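Local coordinates for proximal thread matrix protein 1 (Mytilus galloprovincialis, PDB 4CN9), which binds collagen in the mussel byssus as a zinc-binding matrix protein built from two von Willebrand factor type A domains, at residues Ile255-Ser263 and Tyr273-Val284. Numbering follows the deposited sequence.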
ATOM      1  N   ILE A 255      14.842  -6.630   7.131  1.00 15.90           N
ATOM      2  CA  ILE A 255      13.809  -6.212   8.071  1.00 17.63           C
ATOM      3  C   ILE A 255      14.401  -5.479   9.260  1.00 17.72           C
ATOM      4  O   ILE A 255      15.199  -6.047  10.014  1.00 15.98           O
ATOM      5  CB  ILE A 255      13.051  -7.417   8.673  1.00 18.34           C
ATOM      6  CG1 ILE A 255      12.591  -8.401   7.594  1.00 25.58           C
ATOM      7  CG2 ILE A 255      11.858  -6.943   9.501  1.00 19.85           C
ATOM      8  CD1 ILE A 255      11.461  -7.919   6.788  1.00 27.22           C
ATOM      9  N   ALA A 256      13.974  -4.243   9.467  1.00 13.25           N
ATOM     10  CA  ALA A 256      14.430  -3.486  10.623  1.00 13.83           C
ATOM     11  C   ALA A 256      13.333  -3.266  11.656  1.00 15.04           C
ATOM     12  O   ALA A 256      12.276  -2.695  11.349  1.00 16.63           O
ATOM     13  CB  ALA A 256      15.030  -2.159  10.173  1.00 16.39           C
ATOM     14  N   PHE A 257      13.584  -3.729  12.884  1.00 14.79           N
ATOM     15  CA  PHE A 257      12.740  -3.366  14.018  1.00 13.38           C
ATOM     16  C   PHE A 257      13.206  -2.017  14.527  1.00 15.37           C
ATOM     17  O   PHE A 257      14.374  -1.842  14.849  1.00 15.96           O
ATOM     18  CB  PHE A 257      12.861  -4.368  15.159  1.00 15.79           C
ATOM     19  CG  PHE A 257      12.316  -5.727  14.836  1.00 14.70           C
ATOM     20  CD1 PHE A 257      10.960  -5.923  14.726  1.00 19.42           C
ATOM     21  CD2 PHE A 257      13.170  -6.802  14.666  1.00 16.84           C
ATOM     22  CE1 PHE A 257      10.458  -7.183  14.431  1.00 20.33           C
ATOM     23  CE2 PHE A 257      12.679  -8.067  14.381  1.00 19.79           C
ATOM     24  CZ  PHE A 257      11.320  -8.255  14.261  1.00 15.76           C
ATOM     25  N   VAL A 258      12.290  -1.070  14.589  1.00 15.54           N
ATOM     26  CA  VAL A 258      12.595   0.249  15.105  1.00 14.28           C
ATOM     27  C   VAL A 258      11.689   0.426  16.300  1.00 14.87           C
ATOM     28  O   VAL A 258      10.483   0.664  16.140  1.00 14.84           O
ATOM     29  CB  VAL A 258      12.309   1.328  14.064  1.00 16.42           C
ATOM     30  CG1 VAL A 258      12.597   2.710  14.632  1.00 17.10           C
ATOM     31  CG2 VAL A 258      13.138   1.066  12.795  1.00 15.02           C
ATOM     32  N   PHE A 259      12.239   0.255  17.495  1.00 14.48           N
ATOM     33  CA  PHE A 259      11.383   0.236  18.670  1.00 16.32           C
ATOM     34  C   PHE A 259      11.776   1.097  19.871  1.00 17.54           C
ATOM     35  O   PHE A 259      12.939   1.417  20.107  1.00 14.91           O
ATOM     36  CB  PHE A 259      11.094  -1.192  19.111  1.00 18.45           C
ATOM     37  CG  PHE A 259      12.254  -1.933  19.676  1.00 19.90           C
ATOM     38  CD1 PHE A 259      12.527  -1.893  21.044  1.00 26.08           C
ATOM     39  CD2 PHE A 259      13.026  -2.765  18.871  1.00 25.54           C
ATOM     40  CE1 PHE A 259      13.588  -2.617  21.582  1.00 26.91           C
ATOM     41  CE2 PHE A 259      14.084  -3.496  19.401  1.00 24.98           C
ATOM     42  CZ  PHE A 259      14.367  -3.425  20.758  1.00 26.53           C
ATOM     43  N   ASP A 260      10.716   1.455  20.588  1.00 17.01           N
ATOM     44  CA  ASP A 260      10.708   2.301  21.757  1.00 18.50           C
ATOM     45  C   ASP A 260      11.505   1.644  22.874  1.00 20.21           C
ATOM     46  O   ASP A 260      11.263   0.487  23.222  1.00 20.53           O
ATOM     47  CB  ASP A 260       9.236   2.465  22.149  1.00 18.14           C
ATOM     48  CG  ASP A 260       9.004   3.393  23.311  1.00 21.27           C
ATOM     49  OD1 ASP A 260       9.960   3.837  23.983  1.00 20.81           O
ATOM     50  OD2 ASP A 260       7.800   3.673  23.546  1.00 22.18           O
ATOM     51  N   ALA A 261      12.472   2.381  23.414  1.00 17.00           N
ATOM     52  CA  ALA A 261      13.271   1.900  24.545  1.00 19.43           C
ATOM     53  C   ALA A 261      13.241   2.889  25.706  1.00 22.63           C
ATOM     54  O   ALA A 261      14.121   2.876  26.566  1.00 26.76           O
ATOM     55  CB  ALA A 261      14.708   1.622  24.113  1.00 22.17           C
ATOM     56  N   SER A 262      12.211   3.729  25.714  1.00 20.56           N
ATOM     57  CA  SER A 262      11.939   4.687  26.783  1.00 21.93           C
ATOM     58  C   SER A 262      11.662   4.023  28.134  1.00 25.69           C
ATOM     59  O   SER A 262      11.174   2.897  28.207  1.00 21.67           O
ATOM     60  CB  SER A 262      10.710   5.526  26.403  1.00 25.08           C
ATOM     61  OG  SER A 262      10.177   6.192  27.537  1.00 37.35           O
ATOM     62  N   SER A 263      11.959   4.749  29.204  1.00 27.68           N
ATOM     63  CA  SER A 263      11.747   4.260  30.557  1.00 32.36           C
ATOM     64  C   SER A 263      10.261   4.122  30.834  1.00 30.26           C
ATOM     65  O   SER A 263       9.859   3.491  31.802  1.00 36.18           O
ATOM     66  CB  SER A 263      12.355   5.240  31.564  1.00 34.91           C
ATOM     67  OG  SER A 263      11.717   6.498  31.451  1.00 35.97           O
ATOM     68  N   TYR A 273       8.576  -4.620  28.615  1.00 23.90           N
ATOM     69  CA  TYR A 273       9.704  -4.561  27.705  1.00 20.73           C
ATOM     70  C   TYR A 273      10.047  -5.966  27.228  1.00 22.25           C
ATOM     71  O   TYR A 273      10.326  -6.176  26.051  1.00 21.35           O
ATOM     72  CB  TYR A 273      10.882  -3.905  28.412  1.00 24.78           C
ATOM     73  CG  TYR A 273      11.993  -3.448  27.505  1.00 26.28           C
ATOM     74  CD1 TYR A 273      11.774  -2.498  26.514  1.00 27.05           C
ATOM     75  CD2 TYR A 273      13.266  -3.964  27.649  1.00 31.82           C
ATOM     76  CE1 TYR A 273      12.816  -2.079  25.689  1.00 27.48           C
ATOM     77  CE2 TYR A 273      14.296  -3.554  26.854  1.00 32.99           C
ATOM     78  CZ  TYR A 273      14.071  -2.621  25.873  1.00 32.29           C
ATOM     79  OH  TYR A 273      15.132  -2.248  25.086  1.00 39.21           O
ATOM     80  N   GLN A 274      10.001  -6.947  28.127  1.00 20.47           N
ATOM     81  CA  GLN A 274      10.245  -8.324  27.701  1.00 22.26           C
ATOM     82  C   GLN A 274       9.134  -8.854  26.799  1.00 19.56           C
ATOM     83  O   GLN A 274       9.385  -9.662  25.905  1.00 20.79           O
ATOM     84  CB  GLN A 274      10.413  -9.259  28.898  1.00 24.80           C
ATOM     85  CG  GLN A 274      10.864 -10.659  28.494  1.00 26.68           C
ATOM     86  CD  GLN A 274      12.226 -10.642  27.830  1.00 30.60           C
ATOM     87  OE1 GLN A 274      13.131  -9.929  28.271  1.00 34.46           O
ATOM     88  NE2 GLN A 274      12.376 -11.405  26.753  1.00 28.59           N
ATOM     89  N   LEU A 275       7.898  -8.434  27.051  1.00 17.74           N
ATOM     90  CA  LEU A 275       6.785  -8.849  26.202  1.00 19.01           C
ATOM     91  C   LEU A 275       7.011  -8.339  24.769  1.00 19.78           C
ATOM     92  O   LEU A 275       6.784  -9.053  23.786  1.00 17.13           O
ATOM     93  CB  LEU A 275       5.454  -8.356  26.769  1.00 23.51           C
ATOM     94  CG  LEU A 275       4.910  -9.108  27.994  1.00 22.19           C
ATOM     95  CD1 LEU A 275       3.703  -8.389  28.565  1.00 25.64           C
ATOM     96  CD2 LEU A 275       4.559 -10.551  27.648  1.00 26.51           C
ATOM     97  N   MET A 276       7.493  -7.108  24.660  1.00 19.53           N
ATOM     98  CA  MET A 276       7.799  -6.526  23.363  1.00 20.19           C
ATOM     99  C   MET A 276       8.951  -7.264  22.671  1.00 18.74           C
ATOM    100  O   MET A 276       8.882  -7.562  21.473  1.00 19.91           O
ATOM    101  CB  MET A 276       8.115  -5.025  23.530  1.00 16.96           C
ATOM    102  CG  MET A 276       8.311  -4.276  22.218  1.00 21.23           C
ATOM    103  SD  MET A 276       8.738  -2.527  22.511  1.00 29.68           S
ATOM    104  CE  MET A 276      10.257  -2.721  23.412  1.00 26.83           C
ATOM    105  N   LYS A 277      10.000  -7.593  23.416  1.00 19.47           N
ATOM    106  CA  LYS A 277      11.087  -8.384  22.849  1.00 18.80           C
ATOM    107  C   LYS A 277      10.600  -9.750  22.359  1.00 20.73           C
ATOM    108  O   LYS A 277      10.987 -10.205  21.278  1.00 20.89           O
ATOM    109  CB  LYS A 277      12.211  -8.566  23.863  1.00 22.62           C
ATOM    110  CG  LYS A 277      12.980  -7.304  24.174  1.00 23.86           C
ATOM    111  CD  LYS A 277      13.922  -7.557  25.343  1.00 27.14           C
ATOM    112  CE  LYS A 277      14.972  -6.488  25.461  1.00 29.21           C
ATOM    113  NZ  LYS A 277      15.805  -6.701  26.693  1.00 32.29           N
ATOM    114  N   ASN A 278       9.747 -10.410  23.144  1.00 21.50           N
ATOM    115  CA  ASN A 278       9.242 -11.719  22.745  1.00 21.50           C
ATOM    116  C   ASN A 278       8.441 -11.617  21.453  1.00 20.59           C
ATOM    117  O   ASN A 278       8.492 -12.508  20.614  1.00 21.37           O
ATOM    118  CB  ASN A 278       8.376 -12.337  23.841  1.00 22.10           C
ATOM    119  CG  ASN A 278       9.181 -12.769  25.066  1.00 24.84           C
ATOM    120  OD1 ASN A 278      10.416 -12.738  25.072  1.00 24.60           O
ATOM    121  ND2 ASN A 278       8.473 -13.193  26.107  1.00 24.68           N
ATOM    122  N   PHE A 279       7.706 -10.522  21.288  1.00 18.98           N
ATOM    123  CA  PHE A 279       6.934 -10.301  20.069  1.00 22.50           C
ATOM    124  C   PHE A 279       7.879 -10.261  18.865  1.00 18.03           C
ATOM    125  O   PHE A 279       7.659 -10.934  17.867  1.00 18.09           O
ATOM    126  CB  PHE A 279       6.121  -9.010  20.234  1.00 19.33           C
ATOM    127  CG  PHE A 279       5.363  -8.567  19.009  1.00 16.99           C
ATOM    128  CD1 PHE A 279       4.189  -9.183  18.640  1.00 19.00           C
ATOM    129  CD2 PHE A 279       5.787  -7.476  18.278  1.00 19.28           C
ATOM    130  CE1 PHE A 279       3.475  -8.754  17.539  1.00 21.87           C
ATOM    131  CE2 PHE A 279       5.066  -7.035  17.171  1.00 18.44           C
ATOM    132  CZ  PHE A 279       3.912  -7.669  16.814  1.00 19.73           C
ATOM    133  N   MET A 280       8.960  -9.500  18.972  1.00 18.11           N
ATOM    134  CA  MET A 280       9.922  -9.407  17.880  1.00 16.51           C
ATOM    135  C   MET A 280      10.650 -10.729  17.612  1.00 18.19           C
ATOM    136  O   MET A 280      10.847 -11.114  16.454  1.00 16.58           O
ATOM    137  CB  MET A 280      10.910  -8.279  18.166  1.00 18.55           C
ATOM    138  CG  MET A 280      10.208  -6.943  18.177  1.00 21.11           C
ATOM    139  SD  MET A 280      11.267  -5.537  18.493  1.00 30.39           S
ATOM    140  CE  MET A 280      11.894  -5.938  20.128  1.00 22.14           C
ATOM    141  N   LYS A 281      11.045 -11.426  18.674  1.00 19.32           N
ATOM    142  CA  LYS A 281      11.652 -12.748  18.530  1.00 21.94           C
ATOM    143  C   LYS A 281      10.704 -13.753  17.860  1.00 19.65           C
ATOM    144  O   LYS A 281      11.138 -14.561  17.044  1.00 20.41           O
ATOM    145  CB  LYS A 281      12.120 -13.264  19.898  1.00 21.52           C
ATOM    146  CG  LYS A 281      13.348 -12.543  20.397  1.00 22.86           C
ATOM    147  CD  LYS A 281      13.436 -12.513  21.915  1.00 33.09           C
ATOM    148  CE  LYS A 281      13.281 -13.883  22.500  1.00 31.66           C
ATOM    149  NZ  LYS A 281      13.233 -13.895  23.985  1.00 31.65           N
ATOM    150  N   ASP A 282       9.414 -13.698  18.196  1.00 18.17           N
ATOM    151  CA  ASP A 282       8.430 -14.574  17.571  1.00 18.39           C
ATOM    152  C   ASP A 282       8.311 -14.305  16.072  1.00 21.39           C
ATOM    153  O   ASP A 282       8.166 -15.228  15.277  1.00 19.11           O
ATOM    154  CB  ASP A 282       7.060 -14.459  18.248  1.00 23.28           C
ATOM    155  CG  ASP A 282       7.034 -15.094  19.643  1.00 29.23           C
ATOM    156  OD1 ASP A 282       8.009 -15.778  20.000  1.00 25.45           O
ATOM    157  OD2 ASP A 282       6.042 -14.902  20.382  1.00 31.31           O
ATOM    158  N   ILE A 283       8.417 -13.039  15.683  1.00 19.20           N
ATOM    159  CA  ILE A 283       8.406 -12.668  14.274  1.00 16.25           C
ATOM    160  C   ILE A 283       9.610 -13.234  13.548  1.00 14.69           C
ATOM    161  O   ILE A 283       9.491 -13.795  12.452  1.00 20.35           O
ATOM    162  CB  ILE A 283       8.337 -11.129  14.126  1.00 16.58           C
ATOM    163  CG1 ILE A 283       6.958 -10.660  14.587  1.00 19.45           C
ATOM    164  CG2 ILE A 283       8.622 -10.691  12.680  1.00 16.66           C
ATOM    165  CD1 ILE A 283       6.841  -9.187  14.733  1.00 17.37           C
ATOM    166  N   VAL A 284      10.783 -13.116  14.161  1.00 15.20           N
ATOM    167  CA  VAL A 284      11.991 -13.673  13.571  1.00 16.16           C
ATOM    168  C   VAL A 284      11.814 -15.166  13.274  1.00 19.93           C
ATOM    169  O   VAL A 284      12.209 -15.657  12.211  1.00 17.94           O
ATOM    170  CB  VAL A 284      13.217 -13.428  14.479  1.00 18.44           C
ATOM    171  CG1 VAL A 284      14.402 -14.250  14.032  1.00 17.46           C
ATOM    172  CG2 VAL A 284      13.572 -11.928  14.484  1.00 16.59           C
TER
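M280 fills the space between F257 and F259, the two phenylalanines that strand 255-260 turns toward helix 273-284. Its CB stands over the middle of the F257 ring, 3.9 Å from the centroid and 13° off the normal. With CG anti to the carbonyl carbon (chi1 -65°) and the chain bent at chi3, its CE comes over one face of the F259 ring, 3.5 Å from that centroid. M280 SD approaches both rings obliquely, a Met-aromatic contact at 4.2 Å from the F257 centroid. I283 CG2 and V284 CG2 meet the edge of the F257 ring. The segment axes run nearly antiparallel (170°), as expected for the first strand and helix of the beta-alpha-beta unit that strand 295-302 completes in this von Willebrand factor A domain. M276, bent at chi3, brings CE 3.4 Å from F259 CD1, whereas Y273 OH lies at the edge of the F259 ring, near its plane, 3.8 Å from F259 CE1. Leucine in place of F259 would probably leave M280 CE without its aromatic face and open a gap beside M276 CE and Y273 OH. No hydrogen bond joins the segments; D260 O, buried without a polar partner, faces the Y273 ring edge, 3.9 Å from Y273 CE1.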